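Local coordinates for conserved hypothetical protein (Sulfolobus solfataricus, PDB 2FNA) that binds ADP in a P-loop nucleotide pocket and is probably an ATP-hydrolysing member of the AAA+ family, at residues Gly37-Thr41 with Leu273-Glu277; Phe66-Asn70 with Asn280-Gly284; Trp245-Phe249 with Gln265-Ala270. Numbering follows the deposited sequence.

Contact 1 (Gly37-Thr41 with Leu273-Glu277); sequences GLRRT and LILKE. With ADP (adenosine-5'-diphosphate), chain D.
Gly37-Thr41 is the loop that leaves strand 32-37 just ahead of helix 43-54, while Leu273-Glu277 is a turn within the long helix 259-282. The backbones stay apart: the closest CA pair, Arg39 and Ile274, is 10.0 Å apart, so side chains bridge the gap. Leu38 to Thr41 forms a type II beta turn, with Arg40 in the left-handed region (phi/psi 70/26°); Thr41 OG1 donates to Leu38 O at 2.6 Å. Gly37 has phi/psi 143/148°, where a CB would collide with Thr41 OG1. Arg39 and Arg40 both point toward the helix. Glu277 (m, t) reaches back to meet Arg40 (m, t, m) in a two-pronged salt bridge, Arg40 NH1 to Glu277 OE2 at 2.9 Å and Arg40 NH2 to Glu277 OE1 at 3.0 Å, both nearly straight. Arg39 joins the network through a long ion pair, Arg39 NE to Glu277 OE1 at 3.8 Å. The Arg40 guanidinium also packs on Leu273, with Arg40 NH1 3.7 Å from Leu273 CD2. On the loop's backbone, Arg40 N donates to O2B of ADP at 2.7 Å and Thr41 N makes a weak hydrogen bond to O1B of ADP at 3.2 Å; Lys43 and Ser44 continue this ring of amides. Such a strand-loop-helix cradle around the beta-phosphate is consistent with the Walker A P-loop of AAA+ ATPases, here tied by charge to a helix distant in sequence.

Contact 2 (Phe66-Asn70 with Asn280-Gly284); sequences FEERN and NFLHG
Phe66 to Arg69 forms a type I beta turn, closed by Arg69 N to Phe66 O at 3.0 Å, in the loop between strand 58-62 and helix 74-91. It faces the C-terminal end of helix 259-282, with CA atoms 5.4 Å apart at Glu68-Asn280 and 6.6 Å at Asn70-Gly284. Most of the polar linkage runs through water. Asn280 (chi1 m) gives its ND2 to water 1 and water 3, 2.9 Å each; water 1 donates to Glu67 OE1 at 3.1 Å, water 3 to Glu68 OE2 at 2.8 Å. Water 4 donates to Glu68 O at 3.1 Å and, weakly, to Asn280 OD1 at 3.3 Å. This is a hydrated surface junction between the nucleotide-binding core and the helix leading toward the probable winged-helix region. Direct packing involves Asn280, with OD1 3.4 Å from Glu68 CG, and His283 (chi1 t), whose ring face receives Asn70 CB in a CH-pi contact, 4.1 Å from the ring centroid. The edge of that ring brings His283 ND1 to 3.0 Å from Glu68 O. As for charges, Glu68 pairs with Lys276 and Arg69 with Asp76.

Contact 3 (Trp245-Phe249 with Gln265-Ala270); sequences WLTYF and QTLEYA. With ADP (adenosine-5'-diphosphate), chain D; EDO (1,2-ethanediol), chain G.
Segments 245-249 and 265-270 lie on the successive helices 243-256 and 259-282, joined by a short connection, consistent with the helical part that follows the nucleotide-binding core in AAA+ proteins; Thr247 belongs to the ADP pocket. Their N-to-C directions differ by 135°, with axes 9.6 Å apart at closest approach; Phe249 and Thr266 have the nearest CA atoms, at 5.6 Å. Tyr248 (chi1 t, chi2 85°) and Tyr269 (chi1 165°, chi2 70°) both point toward the opposing helix and lie in an offset stack, centroids 4.2 Å apart and planes at 15°. Trp245 (chi1 m, chi2 140°) starts out sideways but swings its six-membered ring over Ala270, whose CB sits 3.6 Å from the ring centroid in a CH-pi contact. Trp245 CZ3 also touches Tyr269 CE2 at 3.7 Å, completing an aromatic cluster. Thr266 (chi1 m) has OG1 3.3 Å from Phe249 CA and hydrogen-bonded to Ala262 O. Trp245 NE1 is hydrogen-bonded to Glu349. No hydrogen bond spans the segments, so this helix pair is held by aromatic stacking and apolar packing.

All three contacts draw on helix 259-282, with contact 3 toward its start, contact 1 farther along and contact 2 at its C-terminal end. Contacts 1 and 3 have centres 12 Å apart and meet at Trp245: Arg40 NE lies 3.1 Å from Trp245 CZ2, and Ile274 CD1 is 3.7 Å from the same Trp245 CZ2. Both touch ADP, contact 1 at the beta-phosphate and contact 3 at the ribose, where Thr247 OG1 is 3.4 Å from C1' of ADP. Contacts 1 and 2, centres 14 Å apart, are joined by the salt bridge from Lys276 NZ to Glu68 OE2, 3.0 Å. Contacts 2 and 3 do not touch, their nearest atoms being about 10 Å apart.

Contact 1 (Gly37-Thr41 with Leu273-Glu277)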
loop_
_atom_site.group_PDB
_atom_site.type_symbol
_atom_site.label_atom_id
_atom_site.label_comp_id
_atom_site.label_asym_id
_atom_site.label_seq_id
_atom_site.Cartn_x
_atom_site.Cartn_y
_atom_site.Cartn_z
ATOM N N GLY A 37 -3.667 4.968 3.040
ATOM C CA GLY A 37 -2.594 5.943 3.096
ATOM C C GLY A 37 -1.784 5.915 1.821
ATOM O O GLY A 37 -1.670 4.879 1.187
ATOM N N LEU A 38 -1.247 7.070 1.427
ATOM C CA LEU A 38 -0.350 7.130 0.281
ATOM C C LEU A 38 0.851 6.257 0.517
ATOM O O LEU A 38 1.190 5.907 1.668
ATOM C CB LEU A 38 0.127 8.564 0.055
ATOM C CG LEU A 38 -0.962 9.573 -0.311
ATOM C CD1 LEU A 38 -0.471 11.058 -0.083
ATOM C CD2 LEU A 38 -1.436 9.403 -1.715
ATOM N N ARG A 39 1.531 5.909 -0.559
ATOM C CA ARG A 39 2.800 5.277 -0.422
ATOM C C ARG A 39 3.667 5.981 0.602
ATOM O O ARG A 39 3.677 7.204 0.709
ATOM C CB ARG A 39 3.544 5.221 -1.740
ATOM C CG ARG A 39 3.174 4.083 -2.580
ATOM C CD ARG A 39 4.065 4.015 -3.800
ATOM N NE ARG A 39 3.248 3.750 -4.957
ATOM C CZ ARG A 39 2.693 2.583 -5.235
ATOM N NH1 ARG A 39 2.886 1.526 -4.445
ATOM N NH2 ARG A 39 1.938 2.475 -6.322
ATOM N N ARG A 40 4.382 5.166 1.364
ATOM C CA ARG A 40 5.404 5.621 2.317
ATOM C C ARG A 40 4.867 6.332 3.529
ATOM O O ARG A 40 5.600 7.090 4.178
ATOM C CB ARG A 40 6.455 6.469 1.597
ATOM C CG ARG A 40 7.342 5.638 0.752
ATOM C CD ARG A 40 8.191 6.522 -0.127
ATOM N NE ARG A 40 7.450 7.111 -1.243
ATOM C CZ ARG A 40 7.140 6.469 -2.362
ATOM N NH1 ARG A 40 7.483 5.196 -2.543
ATOM N NH2 ARG A 40 6.509 7.111 -3.330
ATOM N N THR A 41 3.618 6.028 3.888
ATOM C CA THR A 41 2.988 6.615 5.074
ATOM C C THR A 41 3.037 5.687 6.311
ATOM O O THR A 41 2.643 6.087 7.394
ATOM C CB THR A 41 1.536 7.113 4.805
ATOM O OG1 THR A 41 0.776 6.082 4.187
ATOM C CG2 THR A 41 1.529 8.368 3.895
ATOM N N LEU A 273 12.715 7.113 -7.473
ATOM C CA LEU A 273 11.674 6.189 -7.074
ATOM C C LEU A 273 10.298 6.596 -7.588
ATOM O O LEU A 273 9.596 5.788 -8.155
ATOM C CB LEU A 273 11.688 6.000 -5.565
ATOM C CG LEU A 273 10.784 4.876 -5.048
ATOM C CD1 LEU A 273 11.091 3.563 -5.708
ATOM C CD2 LEU A 273 10.981 4.773 -3.517
ATOM N N ILE A 274 9.925 7.862 -7.456
ATOM C CA ILE A 274 8.635 8.317 -7.977
ATOM C C ILE A 274 8.469 8.069 -9.479
ATOM O O ILE A 274 7.427 7.604 -9.923
ATOM C CB ILE A 274 8.395 9.800 -7.651
ATOM C CG1 ILE A 274 8.146 9.953 -6.152
ATOM C CG2 ILE A 274 7.226 10.394 -8.497
ATOM C CD1 ILE A 274 8.506 11.283 -5.574
ATOM N N LEU A 275 9.491 8.374 -10.262
ATOM C CA LEU A 275 9.407 8.216 -11.723
ATOM C C LEU A 275 9.395 6.734 -12.154
ATOM O O LEU A 275 8.799 6.383 -13.175
ATOM C CB LEU A 275 10.570 8.950 -12.394
ATOM C CG LEU A 275 10.542 10.483 -12.318
ATOM C CD1 LEU A 275 11.770 11.104 -12.964
ATOM C CD2 LEU A 275 9.309 11.032 -12.942
ATOM N N LYS A 276 10.029 5.868 -11.368
ATOM C CA LYS A 276 9.934 4.442 -11.607
ATOM C C LYS A 276 8.501 3.948 -11.341
ATOM O O LYS A 276 7.956 3.132 -12.087
ATOM C CB LYS A 276 10.916 3.683 -10.735
ATOM C CG LYS A 276 11.076 2.223 -11.151
ATOM C CD LYS A 276 11.569 1.366 -10.028
ATOM C CE LYS A 276 11.967 0.001 -10.540
ATOM N NZ LYS A 276 10.986 -0.523 -11.559
ATOM N N GLU A 277 7.914 4.443 -10.255
ATOM C CA GLU A 277 6.518 4.161 -9.924
ATOM C C GLU A 277 5.557 4.732 -10.984
ATOM O O GLU A 277 4.490 4.168 -11.246
ATOM C CB GLU A 277 6.204 4.732 -8.542
ATOM C CG GLU A 277 6.871 3.912 -7.431
ATOM C CD GLU A 277 6.751 4.519 -6.067
ATOM O OE1 GLU A 277 6.310 5.685 -5.938
ATOM O OE2 GLU A 277 7.125 3.825 -5.100
HETATM P PB ADP D . 3.860 2.116 3.207
HETATM O O1B ADP D . 2.706 2.964 3.638
HETATM O O2B ADP D . 4.391 2.535 1.840
HETATM O O3B ADP D . 3.717 0.642 3.387
HETATM P PA ADP D . 6.179 1.746 4.999
HETATM O O1A ADP D . 5.696 1.016 6.210
HETATM O O2A ADP D . 6.835 0.848 4.035
HETATM O O3A ADP D . 5.065 2.644 4.226
HETATM O "O5'" ADP D . 7.070 2.949 5.530
HETATM C "C5'" ADP D . 7.867 3.766 4.655
HETATM C "C4'" ADP D . 9.176 4.139 5.346
HETATM O "O4'" ADP D . 8.978 5.118 6.348
HETATM C "C3'" ADP D . 9.858 3.006 6.047
HETATM O "O3'" ADP D . 11.272 3.299 6.052
HETATM C "C2'" ADP D . 9.360 3.096 7.472
HETATM O "O2'" ADP D . 10.275 2.551 8.411
HETATM C "C1'" ADP D . 9.266 4.588 7.629
HETATM N N9 ADP D . 8.201 5.067 8.504
HETATM C C8 ADP D . 6.952 5.403 8.116
HETATM N N7 ADP D . 6.256 5.870 9.152
HETATM C C5 ADP D . 7.063 5.813 10.239
HETATM C C6 ADP D . 6.969 6.159 11.674
HETATM N N6 ADP D . 5.820 6.646 12.184
HETATM N N1 ADP D . 8.067 5.978 12.463
HETATM C C2 ADP D . 9.229 5.506 11.974
HETATM N N3 ADP D . 9.389 5.178 10.681
HETATM C C4 ADP D . 8.361 5.318 9.798
#

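Contact 2 (Phe66-Asn70 with Asn280-Gly284)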
loop_
_atom_site.group_PDB
_atom_site.type_symbol
_atom_site.label_atom_id
_atom_site.label_comp_id
_atom_site.label_asym_id
_atom_site.label_seq_id
_atom_site.Cartn_x
_atom_site.Cartn_y
_atom_site.Cartn_z
ATOM N N PHE A 66 4.235 -7.662 -7.234
ATOM C CA PHE A 66 3.582 -7.720 -8.522
ATOM C C PHE A 66 3.387 -6.348 -9.145
ATOM O O PHE A 66 2.793 -6.261 -10.206
ATOM C CB PHE A 66 2.229 -8.432 -8.382
ATOM C CG PHE A 66 2.352 -9.845 -7.921
ATOM C CD1 PHE A 66 2.951 -10.789 -8.740
ATOM C CD2 PHE A 66 1.909 -10.242 -6.663
ATOM C CE1 PHE A 66 3.105 -12.115 -8.328
ATOM C CE2 PHE A 66 2.040 -11.570 -6.257
ATOM C CZ PHE A 66 2.657 -12.513 -7.112
ATOM N N GLU A 67 3.882 -5.287 -8.502
ATOM C CA GLU A 67 3.559 -3.926 -8.935
ATOM C C GLU A 67 4.057 -3.602 -10.342
ATOM O O GLU A 67 3.439 -2.793 -11.038
ATOM C CB GLU A 67 4.049 -2.871 -7.928
ATOM C CG GLU A 67 5.566 -2.698 -7.903
ATOM C CD GLU A 67 6.062 -1.944 -6.655
ATOM O OE1 GLU A 67 5.301 -1.093 -6.124
ATOM O OE2 GLU A 67 7.227 -2.214 -6.242
ATOM N N GLU A 68 5.143 -4.247 -10.763
ATOM C CA GLU A 68 5.713 -4.015 -12.113
ATOM C C GLU A 68 5.056 -4.816 -13.231
ATOM O O GLU A 68 5.361 -4.596 -14.399
ATOM C CB GLU A 68 7.211 -4.291 -12.107
ATOM C CG GLU A 68 7.976 -3.348 -11.208
ATOM C CD GLU A 68 9.461 -3.674 -11.117
ATOM O OE1 GLU A 68 9.943 -4.514 -11.907
ATOM O OE2 GLU A 68 10.141 -3.089 -10.248
ATOM N N ARG A 69 4.130 -5.706 -12.880
ATOM C CA ARG A 69 3.360 -6.481 -13.857
ATOM C C ARG A 69 1.992 -5.901 -14.111
ATOM O O ARG A 69 1.424 -5.230 -13.258
ATOM C CB ARG A 69 3.140 -7.894 -13.351
ATOM C CG ARG A 69 4.391 -8.650 -13.019
ATOM C CD ARG A 69 4.022 -10.001 -12.477
ATOM N NE ARG A 69 5.139 -10.565 -11.730
ATOM C CZ ARG A 69 5.197 -11.817 -11.298
ATOM N NH1 ARG A 69 4.204 -12.650 -11.550
ATOM N NH2 ARG A 69 6.257 -12.234 -10.614
ATOM N N ASN A 70 1.447 -6.223 -15.275
ATOM C CA ASN A 70 0.099 -5.816 -15.662
ATOM C C ASN A 70 -0.926 -6.923 -15.409
ATOM O O ASN A 70 -2.147 -6.696 -15.472
ATOM C CB ASN A 70 0.094 -5.482 -17.163
ATOM C CG ASN A 70 -1.047 -4.558 -17.554
ATOM O OD1 ASN A 70 -1.424 -3.662 -16.803
ATOM N ND2 ASN A 70 -1.597 -4.772 -18.750
ATOM N N ASN A 280 5.546 2.145 -13.689
ATOM C CA ASN A 280 4.586 1.102 -13.320
ATOM C C ASN A 280 3.141 1.501 -13.628
ATOM O O ASN A 280 2.376 0.697 -14.160
ATOM C CB ASN A 280 4.656 0.735 -11.849
ATOM C CG ASN A 280 5.949 0.104 -11.463
ATOM O OD1 ASN A 280 6.691 -0.369 -12.303
ATOM N ND2 ASN A 280 6.215 0.070 -10.175
ATOM N N PHE A 281 2.773 2.734 -13.287
ATOM C CA PHE A 281 1.472 3.268 -13.673
ATOM C C PHE A 281 1.236 3.259 -15.180
ATOM O O PHE A 281 0.137 2.981 -15.615
ATOM C CB PHE A 281 1.267 4.691 -13.120
ATOM C CG PHE A 281 -0.016 5.350 -13.593
ATOM C CD1 PHE A 281 -1.232 5.070 -12.976
ATOM C CD2 PHE A 281 -0.007 6.225 -14.675
ATOM C CE1 PHE A 281 -2.418 5.662 -13.431
ATOM C CE2 PHE A 281 -1.170 6.803 -15.125
ATOM C CZ PHE A 281 -2.379 6.534 -14.513
ATOM N N LEU A 282 2.251 3.575 -15.970
ATOM C CA LEU A 282 2.087 3.724 -17.422
ATOM C C LEU A 282 2.125 2.378 -18.174
ATOM O O LEU A 282 1.907 2.328 -19.390
ATOM C CB LEU A 282 3.179 4.643 -17.996
ATOM C CG LEU A 282 3.161 6.108 -17.574
ATOM C CD1 LEU A 282 4.403 6.811 -18.071
ATOM C CD2 LEU A 282 1.898 6.800 -18.052
ATOM N N HIS A 283 2.448 1.320 -17.443
ATOM C CA HIS A 283 2.452 -0.030 -17.950
ATOM C C HIS A 283 1.014 -0.367 -18.320
ATOM O O HIS A 283 0.097 -0.232 -17.495
ATOM C CB HIS A 283 2.984 -0.979 -16.872
ATOM C CG HIS A 283 3.315 -2.353 -17.369
ATOM N ND1 HIS A 283 3.610 -3.397 -16.519
ATOM C CD2 HIS A 283 3.406 -2.853 -18.624
ATOM C CE1 HIS A 283 3.885 -4.477 -17.231
ATOM N NE2 HIS A 283 3.754 -4.178 -18.509
ATOM N N GLY A 284 0.815 -0.758 -19.574
ATOM C CA GLY A 284 -0.528 -0.997 -20.106
ATOM C C GLY A 284 -1.279 0.238 -20.606
ATOM O O GLY A 284 -2.418 0.118 -21.057
HETATM O O HOH W 1 4.440 1.035 -8.164
HETATM O O HOH W 2 2.689 -2.160 -13.843
HETATM O O HOH W 3 8.504 -1.144 -8.978
HETATM O O HOH W 4 6.395 -1.834 -15.287
#

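Contact 3 (Trp245-Phe249 with Gln265-Ala270)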
loop_
_atom_site.group_PDB
_atom_site.type_symbol
_atom_site.label_atom_id
_atom_site.label_comp_id
_atom_site.label_asym_id
_atom_site.label_seq_id
_atom_site.Cartn_x
_atom_site.Cartn_y
_atom_site.Cartn_z
ATOM N N TRP A 245 10.057 9.621 3.277
ATOM C CA TRP A 245 11.113 10.510 2.796
ATOM C C TRP A 245 11.865 11.153 3.982
ATOM O O TRP A 245 13.090 11.357 3.933
ATOM C CB TRP A 245 10.566 11.624 1.927
ATOM C CG TRP A 245 9.818 11.243 0.695
ATOM C CD1 TRP A 245 8.723 11.857 0.251
ATOM C CD2 TRP A 245 10.135 10.221 -0.277
ATOM N NE1 TRP A 245 8.309 11.305 -0.918
ATOM C CE2 TRP A 245 9.156 10.296 -1.271
ATOM C CE3 TRP A 245 11.147 9.265 -0.405
ATOM C CZ2 TRP A 245 9.138 9.456 -2.379
ATOM C CZ3 TRP A 245 11.127 8.419 -1.512
ATOM C CH2 TRP A 245 10.138 8.522 -2.480
ATOM N N LEU A 246 11.131 11.482 5.036
ATOM C CA LEU A 246 11.732 12.062 6.240
ATOM C C LEU A 246 12.665 11.063 6.926
ATOM O O LEU A 246 13.713 11.438 7.471
ATOM C CB LEU A 246 10.621 12.488 7.212
ATOM C CG LEU A 246 9.874 13.754 6.748
ATOM C CD1 LEU A 246 8.719 14.008 7.623
ATOM C CD2 LEU A 246 10.785 14.972 6.742
ATOM N N THR A 247 12.255 9.795 6.907
ATOM C CA THR A 247 13.060 8.682 7.419
ATOM C C THR A 247 14.396 8.532 6.684
ATOM O O THR A 247 15.421 8.377 7.324
ATOM C CB THR A 247 12.275 7.352 7.295
ATOM O OG1 THR A 247 11.044 7.448 8.005
ATOM C CG2 THR A 247 13.048 6.124 7.860
ATOM N N TYR A 248 14.353 8.505 5.351
ATOM C CA TYR A 248 15.544 8.431 4.525
ATOM C C TYR A 248 16.471 9.623 4.809
ATOM O O TYR A 248 17.610 9.425 5.077
ATOM C CB TYR A 248 15.147 8.441 3.048
ATOM C CG TYR A 248 16.271 8.093 2.098
ATOM C CD1 TYR A 248 16.556 6.765 1.802
ATOM C CD2 TYR A 248 17.032 9.082 1.478
ATOM C CE1 TYR A 248 17.591 6.426 0.917
ATOM C CE2 TYR A 248 18.063 8.744 0.603
ATOM C CZ TYR A 248 18.337 7.418 0.325
ATOM O OH TYR A 248 19.393 7.045 -0.556
ATOM N N PHE A 249 15.935 10.850 4.795
ATOM C CA PHE A 249 16.690 12.038 5.174
ATOM C C PHE A 249 17.377 11.861 6.510
ATOM O O PHE A 249 18.535 12.168 6.657
ATOM C CB PHE A 249 15.804 13.289 5.281
ATOM C CG PHE A 249 16.511 14.436 5.955
ATOM C CD1 PHE A 249 17.409 15.229 5.240
ATOM C CD2 PHE A 249 16.337 14.687 7.305
ATOM C CE1 PHE A 249 18.099 16.234 5.847
ATOM C CE2 PHE A 249 17.032 15.711 7.913
ATOM C CZ PHE A 249 17.927 16.478 7.177
ATOM N N GLN A 265 20.416 14.353 -1.552
ATOM C CA GLN A 265 20.368 12.908 -1.748
ATOM C C GLN A 265 18.942 12.349 -1.600
ATOM O O GLN A 265 18.524 11.437 -2.350
ATOM C CB GLN A 265 21.324 12.201 -0.787
ATOM C CG GLN A 265 21.308 10.695 -0.945
ATOM C CD GLN A 265 22.604 10.044 -0.502
ATOM O OE1 GLN A 265 23.632 10.706 -0.365
ATOM N NE2 GLN A 265 22.561 8.733 -0.288
ATOM N N THR A 266 18.186 12.899 -0.658
ATOM C CA THR A 266 16.788 12.463 -0.440
ATOM C C THR A 266 15.913 12.834 -1.620
ATOM O O THR A 266 15.156 12.004 -2.145
ATOM C CB THR A 266 16.176 13.090 0.818
ATOM O OG1 THR A 266 16.936 12.714 1.972
ATOM C CG2 THR A 266 14.745 12.605 1.000
ATOM N N LEU A 267 16.014 14.091 -2.024
ATOM C CA LEU A 267 15.357 14.553 -3.248
ATOM C C LEU A 267 15.687 13.722 -4.468
ATOM O O LEU A 267 14.784 13.343 -5.208
ATOM C CB LEU A 267 15.689 16.003 -3.495
ATOM C CG LEU A 267 15.146 16.948 -2.415
ATOM C CD1 LEU A 267 15.484 18.385 -2.798
ATOM C CD2 LEU A 267 13.657 16.802 -2.220
ATOM N N GLU A 268 16.959 13.391 -4.685
ATOM C CA GLU A 268 17.310 12.627 -5.893
ATOM C C GLU A 268 16.801 11.186 -5.825
ATOM O O GLU A 268 16.339 10.639 -6.837
ATOM C CB GLU A 268 18.821 12.668 -6.190
ATOM C CG GLU A 268 19.416 14.074 -6.334
ATOM C CD GLU A 268 18.689 14.980 -7.357
ATOM O OE1 GLU A 268 18.326 14.492 -8.462
ATOM O OE2 GLU A 268 18.507 16.193 -7.045
ATOM N N TYR A 269 16.868 10.575 -4.634
ATOM C CA TYR A 269 16.326 9.246 -4.398
ATOM C C TYR A 269 14.804 9.230 -4.580
ATOM O O TYR A 269 14.265 8.335 -5.253
ATOM C CB TYR A 269 16.723 8.706 -2.998
ATOM C CG TYR A 269 15.910 7.503 -2.528
ATOM C CD1 TYR A 269 16.046 6.252 -3.131
ATOM C CD2 TYR A 269 15.015 7.615 -1.463
ATOM C CE1 TYR A 269 15.285 5.163 -2.707
ATOM C CE2 TYR A 269 14.280 6.534 -1.024
ATOM C CZ TYR A 269 14.416 5.309 -1.652
ATOM O OH TYR A 269 13.664 4.233 -1.217
ATOM N N ALA A 270 14.106 10.204 -3.985
ATOM C CA ALA A 270 12.658 10.354 -4.186
ATOM C C ALA A 270 12.293 10.463 -5.650
ATOM O O ALA A 270 11.434 9.732 -6.131
ATOM C CB ALA A 270 12.130 11.573 -3.438
HETATM P PB ADP D . 3.860 2.116 3.207
HETATM O O1B ADP D . 2.706 2.964 3.638
HETATM O O2B ADP D . 4.391 2.535 1.840
HETATM O O3B ADP D . 3.717 0.642 3.387
HETATM P PA ADP D . 6.179 1.746 4.999
HETATM O O1A ADP D . 5.696 1.016 6.210
HETATM O O2A ADP D . 6.835 0.848 4.035
HETATM O O3A ADP D . 5.065 2.644 4.226
HETATM O "O5'" ADP D . 7.070 2.949 5.530
HETATM C "C5'" ADP D . 7.867 3.766 4.655
HETATM C "C4'" ADP D . 9.176 4.139 5.346
HETATM O "O4'" ADP D . 8.978 5.118 6.348
HETATM C "C3'" ADP D . 9.858 3.006 6.047
HETATM O "O3'" ADP D . 11.272 3.299 6.052
HETATM C "C2'" ADP D . 9.360 3.096 7.472
HETATM O "O2'" ADP D . 10.275 2.551 8.411
HETATM C "C1'" ADP D . 9.266 4.588 7.629
HETATM N N9 ADP D . 8.201 5.067 8.504
HETATM C C8 ADP D . 6.952 5.403 8.116
HETATM N N7 ADP D . 6.256 5.870 9.152
HETATM C C5 ADP D . 7.063 5.813 10.239
HETATM C C6 ADP D . 6.969 6.159 11.674
HETATM N N6 ADP D . 5.820 6.646 12.184
HETATM N N1 ADP D . 8.067 5.978 12.463
HETATM C C2 ADP D . 9.229 5.506 11.974
HETATM N N3 ADP D . 9.389 5.178 10.681
HETATM C C4 ADP D . 8.361 5.318 9.798
HETATM C C1 EDO G . 10.959 5.099 1.906
HETATM O O1 EDO G . 10.741 4.575 0.582
HETATM C C2 EDO G . 12.461 5.235 2.196
HETATM O O2 EDO G . 12.778 4.623 3.455
#